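PDB 3O0A: leucyl-tRNA synthetase subunit alpha from Aquifex aeolicus, which forms part of the leucyl-tRNA synthetase that charges tRNA(Leu) with leucine, and through its CP1 hydrolytic domain probably clears wrongly aminoacylated tRNA. Local coordinates for residues Lys104-Gly110 and Pro123-Tyr129. Sequence-based numbering, arbitrary orientation.
Sequences KEGVFLG and PVWSANY
Glu105 O receives the backbone N of Asn128 at 2.9 Å, almost in line with its carbonyl bond (C=O...N 173°), while the CA of Ala127 makes a longer CA-H...O contact with the same oxygen. The amide of Asn128 returns the grip: its OD1 accepts Glu105 N at 3.1 Å, and although the N-H points straight at it, the donor stands above the carbonyl plane. A chi1 of 62° sets the Asn128 amide between its own backbone N and carbonyl carbon, turned back to Glu105. The Glu105 carboxylate instead forms a salt bridge with Lys89 through OE1. Beyond, Lys104 bends at its end and brings NZ over one face of the Tyr129 ring, 3.4 Å from the centroid, a cation-pi contact; Tyr129 OH bonds Asp149. These residues lie at the open end of an antiparallel beta hairpin in the editing domain, where edge strand 106-114 pairs with 121-127: Val107 and Ser126 exchange two backbone bonds, and Leu109 N donates to Val124 O at 2.9 Å. On the face shared by Phe108 and Trp125, Phe108 CB sits over the indole six-membered ring, 3.8 Å from its centroid, and Phe108 CE1 meets Pro123 CB at 3.6 Å. A serine in place of Trp125 would probably leave Phe108 CB without its aromatic floor and open a gap beside Tyr156, whose ring also meets the indole.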
loop_
_atom_site.group_PDB
_atom_site.type_symbol
_atom_site.label_atom_id
_atom_site.label_comp_id
_atom_site.label_asym_id
_atom_site.label_seq_id
_atom_site.Cartn_x
_atom_site.Cartn_y
_atom_site.Cartn_z
ATOM N N LYS A 104 7.042 1.772 -15.701
ATOM C CA LYS A 104 7.093 1.610 -14.241
ATOM C C LYS A 104 7.927 0.398 -13.843
ATOM O O LYS A 104 7.897 -0.629 -14.526
ATOM C CB LYS A 104 5.682 1.437 -13.710
ATOM C CG LYS A 104 4.778 2.578 -14.078
ATOM C CD LYS A 104 3.442 2.449 -13.422
ATOM C CE LYS A 104 2.794 3.810 -13.353
ATOM N NZ LYS A 104 3.299 4.545 -12.167
ATOM N N GLU A 105 8.672 0.519 -12.745
ATOM C CA GLU A 105 9.531 -0.565 -12.282
ATOM C C GLU A 105 9.343 -0.759 -10.789
ATOM O O GLU A 105 9.293 0.213 -10.036
ATOM C CB GLU A 105 11.015 -0.301 -12.582
ATOM C CG GLU A 105 11.895 -1.557 -12.349
ATOM C CD GLU A 105 13.395 -1.343 -12.556
ATOM O OE1 GLU A 105 13.796 -0.296 -13.115
ATOM O OE2 GLU A 105 14.178 -2.250 -12.166
ATOM N N GLY A 106 9.236 -2.016 -10.382
ATOM C CA GLY A 106 9.171 -2.344 -8.965
ATOM C C GLY A 106 9.604 -3.758 -8.638
ATOM O O GLY A 106 9.922 -4.561 -9.522
ATOM N N VAL A 107 9.593 -4.063 -7.349
ATOM C CA VAL A 107 10.062 -5.346 -6.842
ATOM C C VAL A 107 9.194 -5.760 -5.659
ATOM O O VAL A 107 8.756 -4.907 -4.875
ATOM C CB VAL A 107 11.554 -5.298 -6.415
ATOM C CG1 VAL A 107 12.469 -5.131 -7.630
ATOM C CG2 VAL A 107 11.822 -4.208 -5.367
ATOM N N PHE A 108 8.919 -7.054 -5.557
ATOM C CA PHE A 108 8.077 -7.572 -4.464
ATOM C C PHE A 108 8.968 -7.798 -3.250
ATOM O O PHE A 108 10.042 -8.399 -3.376
ATOM C CB PHE A 108 7.405 -8.871 -4.918
ATOM C CG PHE A 108 6.616 -9.598 -3.851
ATOM C CD1 PHE A 108 5.766 -8.921 -2.975
ATOM C CD2 PHE A 108 6.708 -10.991 -3.764
ATOM C CE1 PHE A 108 5.041 -9.626 -2.006
ATOM C CE2 PHE A 108 5.989 -11.711 -2.819
ATOM C CZ PHE A 108 5.142 -11.030 -1.930
ATOM N N LEU A 109 8.526 -7.310 -2.091
ATOM C CA LEU A 109 9.296 -7.451 -0.850
ATOM C C LEU A 109 9.076 -8.774 -0.105
ATOM O O LEU A 109 9.773 -9.065 0.870
ATOM C CB LEU A 109 9.037 -6.247 0.072
ATOM C CG LEU A 109 9.299 -4.864 -0.544
ATOM C CD1 LEU A 109 9.138 -3.774 0.552
ATOM C CD2 LEU A 109 10.671 -4.749 -1.270
ATOM N N GLY A 110 8.116 -9.576 -0.563
ATOM C CA GLY A 110 7.922 -10.915 -0.018
ATOM C C GLY A 110 7.075 -10.984 1.241
ATOM O O GLY A 110 7.007 -12.026 1.893
ATOM N N PRO A 123 0.040 -7.819 -1.036
ATOM C CA PRO A 123 1.501 -7.833 -1.157
ATOM C C PRO A 123 2.145 -6.450 -1.071
ATOM O O PRO A 123 1.581 -5.462 -1.556
ATOM C CB PRO A 123 1.731 -8.455 -2.540
ATOM C CG PRO A 123 0.503 -8.106 -3.304
ATOM C CD PRO A 123 -0.614 -8.172 -2.313
ATOM N N VAL A 124 3.317 -6.394 -0.439
ATOM C CA VAL A 124 4.076 -5.161 -0.318
ATOM C C VAL A 124 5.219 -5.147 -1.327
ATOM O O VAL A 124 6.043 -6.061 -1.345
ATOM C CB VAL A 124 4.621 -4.959 1.102
ATOM C CG1 VAL A 124 5.251 -3.559 1.238
ATOM C CG2 VAL A 124 3.505 -5.135 2.124
ATOM N N TRP A 125 5.230 -4.093 -2.141
ATOM C CA TRP A 125 6.207 -3.844 -3.198
ATOM C C TRP A 125 6.987 -2.552 -2.930
ATOM O O TRP A 125 6.601 -1.740 -2.082
ATOM C CB TRP A 125 5.455 -3.704 -4.526
ATOM C CG TRP A 125 4.951 -4.983 -5.066
ATOM C CD1 TRP A 125 3.959 -5.780 -4.547
ATOM C CD2 TRP A 125 5.409 -5.626 -6.248
ATOM N NE1 TRP A 125 3.784 -6.893 -5.344
ATOM C CE2 TRP A 125 4.664 -6.824 -6.391
ATOM C CE3 TRP A 125 6.387 -5.316 -7.200
ATOM C CZ2 TRP A 125 4.863 -7.702 -7.455
ATOM C CZ3 TRP A 125 6.595 -6.200 -8.256
ATOM C CH2 TRP A 125 5.839 -7.378 -8.370
ATOM N N SER A 126 8.107 -2.377 -3.627
ATOM C CA SER A 126 8.729 -1.059 -3.756
ATOM C C SER A 126 8.687 -0.707 -5.234
ATOM O O SER A 126 8.776 -1.600 -6.083
ATOM C CB SER A 126 10.167 -1.061 -3.240
ATOM O OG SER A 126 10.729 0.242 -3.229
ATOM N N ALA A 127 8.523 0.580 -5.543
ATOM C CA ALA A 127 8.425 1.021 -6.952
ATOM C C ALA A 127 8.978 2.415 -7.213
ATOM O O ALA A 127 9.019 3.247 -6.308
ATOM C CB ALA A 127 6.987 0.909 -7.456
ATOM N N ASN A 128 9.424 2.657 -8.451
ATOM C CA ASN A 128 10.052 3.935 -8.812
ATOM C C ASN A 128 9.105 5.129 -8.773
ATOM O O ASN A 128 9.517 6.249 -8.437
ATOM C CB ASN A 128 10.771 3.860 -10.168
ATOM C CG ASN A 128 9.836 3.552 -11.329
ATOM O OD1 ASN A 128 8.686 3.148 -11.140
ATOM N ND2 ASN A 128 10.343 3.739 -12.550
ATOM N N TYR A 129 7.830 4.891 -9.077
ATOM C CA TYR A 129 6.863 5.990 -9.220
ATOM C C TYR A 129 6.384 6.591 -7.889
ATOM O O TYR A 129 5.728 7.641 -7.868
ATOM C CB TYR A 129 5.686 5.560 -10.116
ATOM C CG TYR A 129 4.646 4.658 -9.466
ATOM C CD1 TYR A 129 4.839 3.271 -9.375
ATOM C CD2 TYR A 129 3.449 5.183 -8.981
ATOM C CE1 TYR A 129 3.875 2.436 -8.781
ATOM C CE2 TYR A 129 2.478 4.355 -8.383
ATOM C CZ TYR A 129 2.688 2.993 -8.297
ATOM O OH TYR A 129 1.725 2.187 -7.722
#